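Local coordinates for versicolorin reductase (PDB 4NIM), which is probably an NAD(P)-dependent oxidoreductase of the short-chain dehydrogenase/reductase family, perhaps a versicolorin-type reductase, at residues Ala147-Ser152 with Phe243-Glu248. Residues are numbered along the deposited sequence; the frame is centred on the assembly and turned at random.
Sequences AIVNVS and FLASEE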
ATOM      1  N   ALA A 147     -10.708   4.814   5.105  1.00 21.29           N
ATOM      2  CA  ALA A 147      -9.803   3.764   5.568  1.00 20.54           C
ATOM      3  C   ALA A 147      -8.626   3.748   4.617  1.00 19.58           C
ATOM      4  O   ALA A 147      -8.800   3.816   3.397  1.00 19.61           O
ATOM      5  CB  ALA A 147     -10.486   2.410   5.640  1.00 20.68           C
ATOM      6  N   ILE A 148      -7.434   3.834   5.203  1.00 18.52           N
ATOM      7  CA  ILE A 148      -6.165   3.742   4.508  1.00 17.83           C
ATOM      8  C   ILE A 148      -5.397   2.482   4.980  1.00 17.31           C
ATOM      9  O   ILE A 148      -5.344   2.182   6.192  1.00 16.34           O
ATOM     10  CB  ILE A 148      -5.335   4.991   4.797  1.00 17.92           C
ATOM     11  CG1 ILE A 148      -6.133   6.248   4.369  1.00 18.42           C
ATOM     12  CG2 ILE A 148      -4.005   4.921   4.100  1.00 17.84           C
ATOM     13  CD1 ILE A 148      -5.411   7.543   4.628  1.00 18.13           C
ATOM     14  N   VAL A 149      -4.810   1.765   4.029  1.00 16.74           N
ATOM     15  CA  VAL A 149      -3.985   0.561   4.316  1.00 17.59           C
ATOM     16  C   VAL A 149      -2.634   0.774   3.647  1.00 17.15           C
ATOM     17  O   VAL A 149      -2.533   0.938   2.431  1.00 18.17           O
ATOM     18  CB  VAL A 149      -4.607  -0.750   3.850  1.00 18.45           C
ATOM     19  CG1 VAL A 149      -3.729  -1.947   4.237  1.00 19.12           C
ATOM     20  CG2 VAL A 149      -6.015  -0.933   4.409  1.00 18.93           C
ATOM     21  N   ASN A 150      -1.598   0.891   4.463  1.00 16.58           N
ATOM     22  CA  ASN A 150      -0.242   0.938   3.969  1.00 16.12           C
ATOM     23  C   ASN A 150       0.381  -0.455   3.915  1.00 15.73           C
ATOM     24  O   ASN A 150       0.325  -1.203   4.909  1.00 16.29           O
ATOM     25  CB  ASN A 150       0.586   1.846   4.864  1.00 16.62           C
ATOM     26  CG  ASN A 150       0.110   3.285   4.788  1.00 17.44           C
ATOM     27  OD1 ASN A 150      -0.338   3.715   3.720  1.00 17.78           O
ATOM     28  ND2 ASN A 150       0.166   4.010   5.899  1.00 17.08           N
ATOM     29  N   VAL A 151       0.960  -0.821   2.788  1.00 15.33           N
ATOM     30  CA  VAL A 151       1.643  -2.109   2.701  1.00 15.76           C
ATOM     31  C   VAL A 151       3.138  -1.842   2.980  1.00 15.90           C
ATOM     32  O   VAL A 151       3.851  -1.255   2.158  1.00 16.01           O
ATOM     33  CB  VAL A 151       1.472  -2.773   1.364  1.00 16.62           C
ATOM     34  CG1 VAL A 151       2.220  -4.129   1.322  1.00 17.16           C
ATOM     35  CG2 VAL A 151      -0.034  -3.024   1.083  1.00 17.53           C
ATOM     36  N   SER A 152       3.573  -2.228   4.163  1.00 15.78           N
ATOM     37  CA  SER A 152       4.937  -2.048   4.584  1.00 15.91           C
ATOM     38  C   SER A 152       5.594  -3.437   4.603  1.00 17.08           C
ATOM     39  O   SER A 152       5.196  -4.310   3.841  1.00 17.64           O
ATOM     40  CB  SER A 152       4.994  -1.375   5.945  1.00 15.56           C
ATOM     41  OG  SER A 152       6.324  -1.081   6.315  1.00 15.49           O
ATOM     42  N   PHE A 243      -9.782  -6.832   5.069  1.00 21.34           N
ATOM     43  CA  PHE A 243     -10.194  -6.742   6.462  1.00 21.32           C
ATOM     44  C   PHE A 243      -9.955  -5.334   6.980  1.00 21.18           C
ATOM     45  O   PHE A 243     -10.867  -4.685   7.512  1.00 21.03           O
ATOM     46  CB  PHE A 243      -9.491  -7.798   7.329  1.00 20.67           C
ATOM     47  CG  PHE A 243      -9.606  -7.569   8.832  1.00 19.97           C
ATOM     48  CD1 PHE A 243     -10.790  -7.848   9.518  1.00 20.83           C
ATOM     49  CD2 PHE A 243      -8.508  -7.123   9.565  1.00 20.05           C
ATOM     50  CE1 PHE A 243     -10.890  -7.670  10.892  1.00 20.34           C
ATOM     51  CE2 PHE A 243      -8.607  -6.942  10.951  1.00 19.82           C
ATOM     52  CZ  PHE A 243      -9.787  -7.221  11.607  1.00 20.23           C
ATOM     53  N   LEU A 244      -8.717  -4.849   6.787  1.00 21.12           N
ATOM     54  CA  LEU A 244      -8.302  -3.570   7.308  1.00 20.71           C
ATOM     55  C   LEU A 244      -8.978  -2.397   6.620  1.00 21.03           C
ATOM     56  O   LEU A 244      -9.143  -1.363   7.244  1.00 21.12           O
ATOM     57  CB  LEU A 244      -6.784  -3.376   7.198  1.00 19.89           C
ATOM     58  CG  LEU A 244      -5.924  -4.361   7.986  1.00 19.97           C
ATOM     59  CD1 LEU A 244      -4.431  -4.220   7.635  1.00 19.66           C
ATOM     60  CD2 LEU A 244      -6.147  -4.120   9.463  1.00 19.38           C
ATOM     61  N   ALA A 245      -9.409  -2.600   5.372  1.00 22.25           N
ATOM     62  CA  ALA A 245     -10.075  -1.566   4.586  1.00 22.93           C
ATOM     63  C   ALA A 245     -11.549  -1.490   4.820  1.00 25.06           C
ATOM     64  O   ALA A 245     -12.155  -0.494   4.399  1.00 25.69           O
ATOM     65  CB  ALA A 245      -9.843  -1.807   3.102  1.00 23.41           C
ATOM     66  N   SER A 246     -12.111  -2.488   5.511  1.00 26.07           N
ATOM     67  CA  SER A 246     -13.559  -2.684   5.643  0.50 27.06           C
ATOM     68  C   SER A 246     -14.029  -2.494   7.077  1.00 27.99           C
ATOM     69  O   SER A 246     -13.227  -2.421   7.989  1.00 28.21           O
ATOM     70  CB  SER A 246     -13.926  -4.121   5.250  0.50 27.21           C
ATOM     71  OG  SER A 246     -13.509  -5.039   6.252  0.50 26.61           O
ATOM     72  N   GLU A 247     -15.355  -2.462   7.247  1.00 28.61           N
ATOM     73  CA  GLU A 247     -16.032  -2.311   8.549  1.00 28.45           C
ATOM     74  C   GLU A 247     -15.733  -3.451   9.479  1.00 26.64           C
ATOM     75  O   GLU A 247     -15.931  -3.330  10.677  1.00 27.42           O
ATOM     76  CB  GLU A 247     -17.588  -2.212   8.369  1.00 28.46           C
ATOM     77  N   GLU A 248     -15.265  -4.575   8.944  1.00 26.06           N
ATOM     78  CA  GLU A 248     -15.028  -5.743   9.746  1.00 25.51           C
ATOM     79  C   GLU A 248     -13.921  -5.487  10.791  1.00 23.79           C
ATOM     80  O   GLU A 248     -13.936  -6.079  11.851  1.00 23.87           O
ATOM     81  CB  GLU A 248     -14.655  -6.914   8.840  1.00 26.94           C
ATOM     82  CG  GLU A 248     -14.916  -8.280   9.400  1.00 27.93           C
ATOM     83  CD  GLU A 248     -16.352  -8.592   9.807  1.00 29.29           C
ATOM     84  OE1 GLU A 248     -17.314  -8.051   9.264  1.00 30.65           O
ATOM     85  OE2 GLU A 248     -16.513  -9.403  10.722  1.00 29.39           O
TER
HETATM   86  O   HOH W   1      -7.316   0.616   7.615  1.00 21.41           O
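V149 packs on L244 with both methyl groups and on A245 with CG2. The two branches do different jobs. CG2 of V149 lies 3.8 Å from CB of L244 and 4.1 Å from CB of A245, so one methyl touches the last two residues of the helix. CG1 of V149 faces the tip of L244, 4.1 Å from its CD1. CG1 stands anti to the backbone N (chi1 -177°), which puts CG2 beside that N. The V149 and L244 side chains cross at about a right angle. All four touching residues are buried.

A147 packs on backbone rather than on a side chain. Its CB sits 3.6 Å from the carbonyl O of A245. This is where the helix ends, since S246 is the first residue to leave helical angles.

No direct hydrogen bond joins the two segments. A water does so instead. It donates to O of I148 at 2.9 Å and to O of L244 at 2.7 Å. Both acceptors are backbone carbonyls.

Beyond the helix end, the chain turns on S246. Its OG accepts from N of E248 at 3.2 Å, an ST turn. S246 N also bonds back to O of F243.

The contact joins strand 147-153 to the C-terminal end of helix 234-245, one of the helices packed on the parallel sheet of this Rossmann-type fold. A147 and V149 look toward that helix. I148 points away from it, to I132 and F139 of helix 114-142. Within the sheet, strand 147-153 runs between strands 96-99 and 190-196.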